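Long-range contacts in folylpolyglutamate synthase/dihydrofolate synthase (Thermotoga maritima, PDB 1O5Z), which probably adds glutamate to dihydropteroate and to tetrahydrofolyl polyglutamates, using ATP and magnesium, in the making of folate cofactors: residues H324-E330 with D359-Y364; E17-Y21 with V108-Y112. One frame throughout, in Å; residues are numbered along the deposited sequence.

Contact 1 (H324-E330 with D359-Y364); sequences HNPHGAE and DILRKY
This is helix packing within the alpha/beta glutamate ligase domain: the start of helix 326-339 lies against helix 357-361 and the residues that follow it. These helices precede and follow strand 345-349, where L361 and Y364 rest on I349. N325 takes the N-cap position (phi/psi -126/153), and P326 opens the helix, whose first turn closes with A329 N to N325 O at 2.9 Å. The nearest CA pairs are P326-I360 (4.4 Å) and E330-K363 (5.7 Å). I360 (chi1 m, chi2 t) covers the helix start, its CD1 3.2 Å from H324 O and its CG1 4.1 Å from P326 CD. A329 CB points into the gap, 4.1 Å from I360 CG2, 3.8 Å from K363 CG and 3.2 Å from Y364 OH. At one edge E330 OE2 and K363 NZ form a 3.6 Å salt bridge, and a water oxygen lies 2.8 Å from E330 OE1 and 2.7 Å from K363 O. Cohesion is thus mainly van der Waals, with one direct ion pair and no hydrogen bond between the segments.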
loop_
_atom_site.group_PDB
_atom_site.type_symbol
_atom_site.label_atom_id
_atom_site.label_comp_id
_atom_site.label_asym_id
_atom_site.label_seq_id
_atom_site.Cartn_x
_atom_site.Cartn_y
_atom_site.Cartn_z
ATOM N N HIS A 324 5.517 -12.688 1.146
ATOM C CA HIS A 324 6.462 -13.204 2.154
ATOM C C HIS A 324 5.734 -14.090 3.187
ATOM O O HIS A 324 6.254 -14.336 4.282
ATOM C CB HIS A 324 7.187 -12.050 2.863
ATOM C CG HIS A 324 6.253 -11.062 3.476
ATOM N ND1 HIS A 324 5.863 -9.910 2.824
ATOM C CD2 HIS A 324 5.550 -11.096 4.629
ATOM C CE1 HIS A 324 4.994 -9.255 3.575
ATOM N NE2 HIS A 324 4.791 -9.950 4.678
ATOM N N ASN A 325 4.540 -14.553 2.812
ATOM C CA ASN A 325 3.656 -15.386 3.625
ATOM C C ASN A 325 3.390 -16.550 2.768
ATOM O O ASN A 325 3.343 -16.408 1.550
ATOM C CB ASN A 325 2.262 -14.790 3.711
ATOM C CG ASN A 325 2.169 -13.710 4.646
ATOM O OD1 ASN A 325 3.111 -13.403 5.340
ATOM N ND2 ASN A 325 1.024 -13.095 4.697
ATOM N N PRO A 326 3.094 -17.681 3.363
ATOM C CA PRO A 326 2.565 -18.771 2.573
ATOM C C PRO A 326 1.297 -18.309 1.832
ATOM O O PRO A 326 1.164 -18.557 0.646
ATOM C CB PRO A 326 2.271 -19.852 3.609
ATOM C CG PRO A 326 3.028 -19.440 4.845
ATOM C CD PRO A 326 3.245 -18.007 4.790
ATOM N N HIS A 327 0.396 -17.636 2.547
ATOM C CA HIS A 327 -0.777 -17.043 1.945
ATOM C C HIS A 327 -0.482 -16.124 0.745
ATOM O O HIS A 327 -1.040 -16.308 -0.331
ATOM C CB HIS A 327 -1.562 -16.259 2.984
ATOM C CG HIS A 327 -2.881 -15.755 2.468
ATOM N ND1 HIS A 327 -3.057 -14.467 1.994
ATOM C CD2 HIS A 327 -4.074 -16.380 2.306
ATOM C CE1 HIS A 327 -4.309 -14.318 1.588
ATOM N NE2 HIS A 327 -4.949 -15.460 1.773
ATOM N N GLY A 328 0.389 -15.139 0.933
ATOM C CA GLY A 328 0.753 -14.222 -0.140
ATOM C C GLY A 328 1.376 -14.901 -1.349
ATOM O O GLY A 328 1.141 -14.518 -2.498
ATOM N N ALA A 329 2.218 -15.884 -1.084
ATOM C CA ALA A 329 2.848 -16.677 -2.126
ATOM C C ALA A 329 1.809 -17.468 -2.963
ATOM O O ALA A 329 1.835 -17.499 -4.175
ATOM C CB ALA A 329 3.817 -17.615 -1.481
ATOM N N GLU A 330 0.882 -18.096 -2.280
ATOM C CA GLU A 330 -0.219 -18.801 -2.923
ATOM C C GLU A 330 -1.015 -17.851 -3.830
ATOM O O GLU A 330 -1.399 -18.231 -4.922
ATOM C CB GLU A 330 -1.112 -19.404 -1.839
ATOM C CG GLU A 330 -2.216 -20.344 -2.313
ATOM C CD GLU A 330 -1.732 -21.778 -2.428
ATOM O OE1 GLU A 330 -0.813 -22.018 -3.278
ATOM O OE2 GLU A 330 -2.248 -22.642 -1.657
ATOM N N ASP A 359 7.075 -23.169 4.082
ATOM C CA ASP A 359 5.713 -23.125 3.619
ATOM C C ASP A 359 5.598 -22.100 2.478
ATOM O O ASP A 359 4.743 -22.237 1.631
ATOM C CB ASP A 359 4.725 -22.843 4.779
ATOM C CG ASP A 359 4.622 -24.008 5.798
ATOM O OD1 ASP A 359 5.576 -24.816 5.949
ATOM O OD2 ASP A 359 3.614 -24.204 6.528
ATOM N N ILE A 360 6.467 -21.101 2.416
ATOM C CA ILE A 360 6.483 -20.211 1.229
ATOM C C ILE A 360 7.018 -20.912 -0.019
ATOM O O ILE A 360 6.399 -20.844 -1.082
ATOM C CB ILE A 360 7.320 -18.906 1.475
ATOM C CG1 ILE A 360 6.661 -17.998 2.514
ATOM C CG2 ILE A 360 7.554 -18.131 0.158
ATOM C CD1 ILE A 360 7.638 -16.976 3.107
ATOM N N LEU A 361 8.176 -21.560 0.111
ATOM C CA LEU A 361 8.868 -22.204 -1.033
ATOM C C LEU A 361 8.005 -23.275 -1.699
ATOM O O LEU A 361 8.017 -23.464 -2.918
ATOM C CB LEU A 361 10.207 -22.841 -0.582
ATOM C CG LEU A 361 11.324 -21.889 -0.183
ATOM C CD1 LEU A 361 12.509 -22.565 0.532
ATOM C CD2 LEU A 361 11.792 -21.169 -1.404
ATOM N N ARG A 362 7.243 -23.952 -0.870
ATOM C CA ARG A 362 6.379 -25.013 -1.305
ATOM C C ARG A 362 5.280 -24.565 -2.228
ATOM O O ARG A 362 4.769 -25.358 -3.005
ATOM C CB ARG A 362 5.728 -25.611 -0.092
ATOM C CG ARG A 362 6.693 -26.350 0.831
ATOM C CD ARG A 362 6.092 -26.754 2.169
ATOM N NE ARG A 362 5.603 -28.125 2.166
ATOM C CZ ARG A 362 6.342 -29.173 2.509
ATOM N NH1 ARG A 362 7.615 -29.043 2.885
ATOM N NH2 ARG A 362 5.826 -30.378 2.482
ATOM N N LYS A 363 4.891 -23.299 -2.139
ATOM C CA LYS A 363 3.859 -22.754 -3.040
ATOM C C LYS A 363 4.346 -22.748 -4.491
ATOM O O LYS A 363 3.559 -22.902 -5.435
ATOM C CB LYS A 363 3.444 -21.338 -2.604
ATOM C CG LYS A 363 2.888 -21.240 -1.174
ATOM C CD LYS A 363 1.842 -22.320 -0.858
ATOM C CE LYS A 363 1.338 -22.175 0.569
ATOM N NZ LYS A 363 0.233 -23.088 0.885
ATOM N N TYR A 364 5.662 -22.616 -4.638
ATOM C CA TYR A 364 6.283 -22.363 -5.920
ATOM C C TYR A 364 6.755 -23.577 -6.672
ATOM O O TYR A 364 7.371 -23.434 -7.743
ATOM C CB TYR A 364 7.455 -21.403 -5.723
ATOM C CG TYR A 364 6.999 -20.086 -5.220
ATOM C CD1 TYR A 364 7.612 -19.495 -4.140
ATOM C CD2 TYR A 364 5.912 -19.443 -5.797
ATOM C CE1 TYR A 364 7.186 -18.309 -3.655
ATOM C CE2 TYR A 364 5.473 -18.237 -5.313
ATOM C CZ TYR A 364 6.121 -17.669 -4.240
ATOM O OH TYR A 364 5.711 -16.446 -3.751
HETATM O O HOH W 1 0.852 -23.021 -5.232
#

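Contact 2 (E17-Y21 with V108-Y112); sequences EVLRY and VVKIY
This is helix-helix packing, joining the N-terminal helix 12-23 to helix 105-122 of the Mur ligase middle domain, whose sequence family belongs to the P-loop NTPase clan. Both segments are regular alpha-helix, with Y21 N bonded to E17 O at 3.1 Å and Y112 N to V108 O at 2.9 Å. Their short axes approach to 10.6 Å and cross at +54°, and the nearest CA atoms, those of V18 and V109, are 6.7 Å apart. V18, with chi1 t, is the central side chain of the first helix and meets three residues of the second. V108, also t, comes first: its CG1 lies 4.0 Å from V18 CG1, and its side chain also rests on M139 of helix 132-146, so the interface continues into the domain. V109 points sideways, yet its CG2 is 4.3 Å from V18 CG2, and it reaches back to A14 and Y15 one turn earlier on helix 12-23. One turn after V108, Y112 (chi1 t, chi2 79°) aims at the first helix and brings its CG to 3.7 Å from V18 CG2. Beyond V18 it meets Y21 (chi1 t, chi2 -80°), the ring centroids 5.3 Å apart and the planes inclined obliquely at 56°. L119 touches both tyrosines, and Y21 OH is hydrogen-bonded to D123, tying its polar end to the region just after helix 105-122. The aromatic pair meets most closely where Y112 CE1 sits over one face of the Y21 ring, 3.7 Å from Y21 CD1.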
loop_
_atom_site.group_PDB
_atom_site.type_symbol
_atom_site.label_atom_id
_atom_site.label_comp_id
_atom_site.label_asym_id
_atom_site.label_seq_id
_atom_site.Cartn_x
_atom_site.Cartn_y
_atom_site.Cartn_z
ATOM N N GLU A 17 19.420 12.052 8.295
ATOM C CA GLU A 17 19.417 12.288 9.752
ATOM C C GLU A 17 17.992 12.402 10.309
ATOM O O GLU A 17 17.698 11.948 11.417
ATOM C CB GLU A 17 20.231 13.573 10.041
ATOM C CG GLU A 17 21.194 13.560 11.223
ATOM C CD GLU A 17 22.115 12.340 11.298
ATOM O OE1 GLU A 17 23.284 12.366 10.765
ATOM O OE2 GLU A 17 21.668 11.360 11.959
ATOM N N VAL A 18 17.085 12.988 9.534
ATOM C CA VAL A 18 15.664 12.915 9.877
ATOM C C VAL A 18 15.215 11.468 9.976
ATOM O O VAL A 18 14.462 11.115 10.882
ATOM C CB VAL A 18 14.737 13.586 8.834
ATOM C CG1 VAL A 18 13.308 13.226 9.110
ATOM C CG2 VAL A 18 14.894 15.074 8.866
ATOM N N LEU A 19 15.614 10.641 9.011
ATOM C CA LEU A 19 15.171 9.229 8.994
ATOM C C LEU A 19 15.797 8.456 10.145
ATOM O O LEU A 19 15.163 7.613 10.732
ATOM C CB LEU A 19 15.474 8.540 7.662
ATOM C CG LEU A 19 14.806 9.048 6.396
ATOM C CD1 LEU A 19 15.179 8.138 5.222
ATOM C CD2 LEU A 19 13.335 9.152 6.586
ATOM N N ARG A 20 17.036 8.773 10.490
ATOM C CA ARG A 20 17.594 8.206 11.717
ATOM C C ARG A 20 16.750 8.538 12.963
ATOM O O ARG A 20 16.509 7.660 13.775
ATOM C CB ARG A 20 19.043 8.611 11.882
ATOM C CG ARG A 20 19.892 8.050 10.750
ATOM C CD ARG A 20 21.369 8.137 10.995
ATOM N NE ARG A 20 22.148 7.869 9.784
ATOM C CZ ARG A 20 22.582 8.791 8.929
ATOM N NH1 ARG A 20 22.337 10.069 9.125
ATOM N NH2 ARG A 20 23.288 8.433 7.861
ATOM N N TYR A 21 16.300 9.786 13.102
ATOM C CA TYR A 21 15.458 10.186 14.235
ATOM C C TYR A 21 14.151 9.386 14.147
ATOM O O TYR A 21 13.715 8.803 15.123
ATOM C CB TYR A 21 15.210 11.742 14.316
ATOM C CG TYR A 21 13.984 12.129 15.177
ATOM C CD1 TYR A 21 12.679 12.039 14.646
ATOM C CD2 TYR A 21 14.123 12.517 16.532
ATOM C CE1 TYR A 21 11.550 12.307 15.415
ATOM C CE2 TYR A 21 12.987 12.827 17.329
ATOM C CZ TYR A 21 11.685 12.712 16.755
ATOM O OH TYR A 21 10.513 12.980 17.493
ATOM N N VAL A 108 10.817 17.010 3.328
ATOM C CA VAL A 108 10.752 16.176 4.493
ATOM C C VAL A 108 11.577 16.880 5.589
ATOM O O VAL A 108 11.143 17.026 6.732
ATOM C CB VAL A 108 11.329 14.794 4.219
ATOM C CG1 VAL A 108 11.686 14.079 5.572
ATOM C CG2 VAL A 108 10.386 13.956 3.327
ATOM N N VAL A 109 12.763 17.325 5.209
ATOM C CA VAL A 109 13.642 18.051 6.122
ATOM C C VAL A 109 12.929 19.307 6.655
ATOM O O VAL A 109 12.920 19.551 7.855
ATOM C CB VAL A 109 14.976 18.384 5.430
ATOM C CG1 VAL A 109 15.829 19.353 6.255
ATOM C CG2 VAL A 109 15.754 17.156 5.222
ATOM N N LYS A 110 12.290 20.057 5.762
ATOM C CA LYS A 110 11.562 21.275 6.146
ATOM C C LYS A 110 10.438 21.020 7.134
ATOM O O LYS A 110 10.349 21.690 8.153
ATOM C CB LYS A 110 10.998 22.002 4.912
ATOM C CG LYS A 110 12.042 22.903 4.152
ATOM C CD LYS A 110 11.465 23.340 2.770
ATOM C CE LYS A 110 11.972 24.726 2.314
ATOM N NZ LYS A 110 10.813 25.666 1.935
ATOM N N ILE A 111 9.556 20.086 6.818
ATOM C CA ILE A 111 8.499 19.751 7.738
ATOM C C ILE A 111 9.065 19.233 9.053
ATOM O O ILE A 111 8.587 19.609 10.116
ATOM C CB ILE A 111 7.477 18.776 7.138
ATOM C CG1 ILE A 111 6.391 19.548 6.358
ATOM C CG2 ILE A 111 6.691 18.013 8.236
ATOM C CD1 ILE A 111 6.671 19.561 5.001
ATOM N N TYR A 112 10.099 18.415 9.003
ATOM C CA TYR A 112 10.698 17.981 10.230
ATOM C C TYR A 112 11.230 19.185 11.085
ATOM O O TYR A 112 11.015 19.245 12.267
ATOM C CB TYR A 112 11.815 16.974 9.964
ATOM C CG TYR A 112 12.488 16.657 11.241
ATOM C CD1 TYR A 112 11.920 15.760 12.138
ATOM C CD2 TYR A 112 13.632 17.326 11.606
ATOM C CE1 TYR A 112 12.519 15.515 13.338
ATOM C CE2 TYR A 112 14.226 17.100 12.779
ATOM C CZ TYR A 112 13.667 16.194 13.651
ATOM O OH TYR A 112 14.293 16.005 14.872
#

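Contact 2 closes before contact 1 opens, so the two follow one another in series along the chain. Their centres are 36 Å apart and their nearest atoms about 20 Å apart, without touching. They share no helix: contact 2 joins the N-terminal helix to the middle domain, whereas contact 1 stays within the glutamate ligase domain, beside the mixed sheet that includes strand 345-349. Each therefore belongs to a different part of the Mur ligase architecture. Contact 2 brings together segments with 86 residues between them, fastening the N-terminal helix to the middle domain, while contact 1, more local, joins the helices that precede and follow strand 345-349, which pack directly on each other.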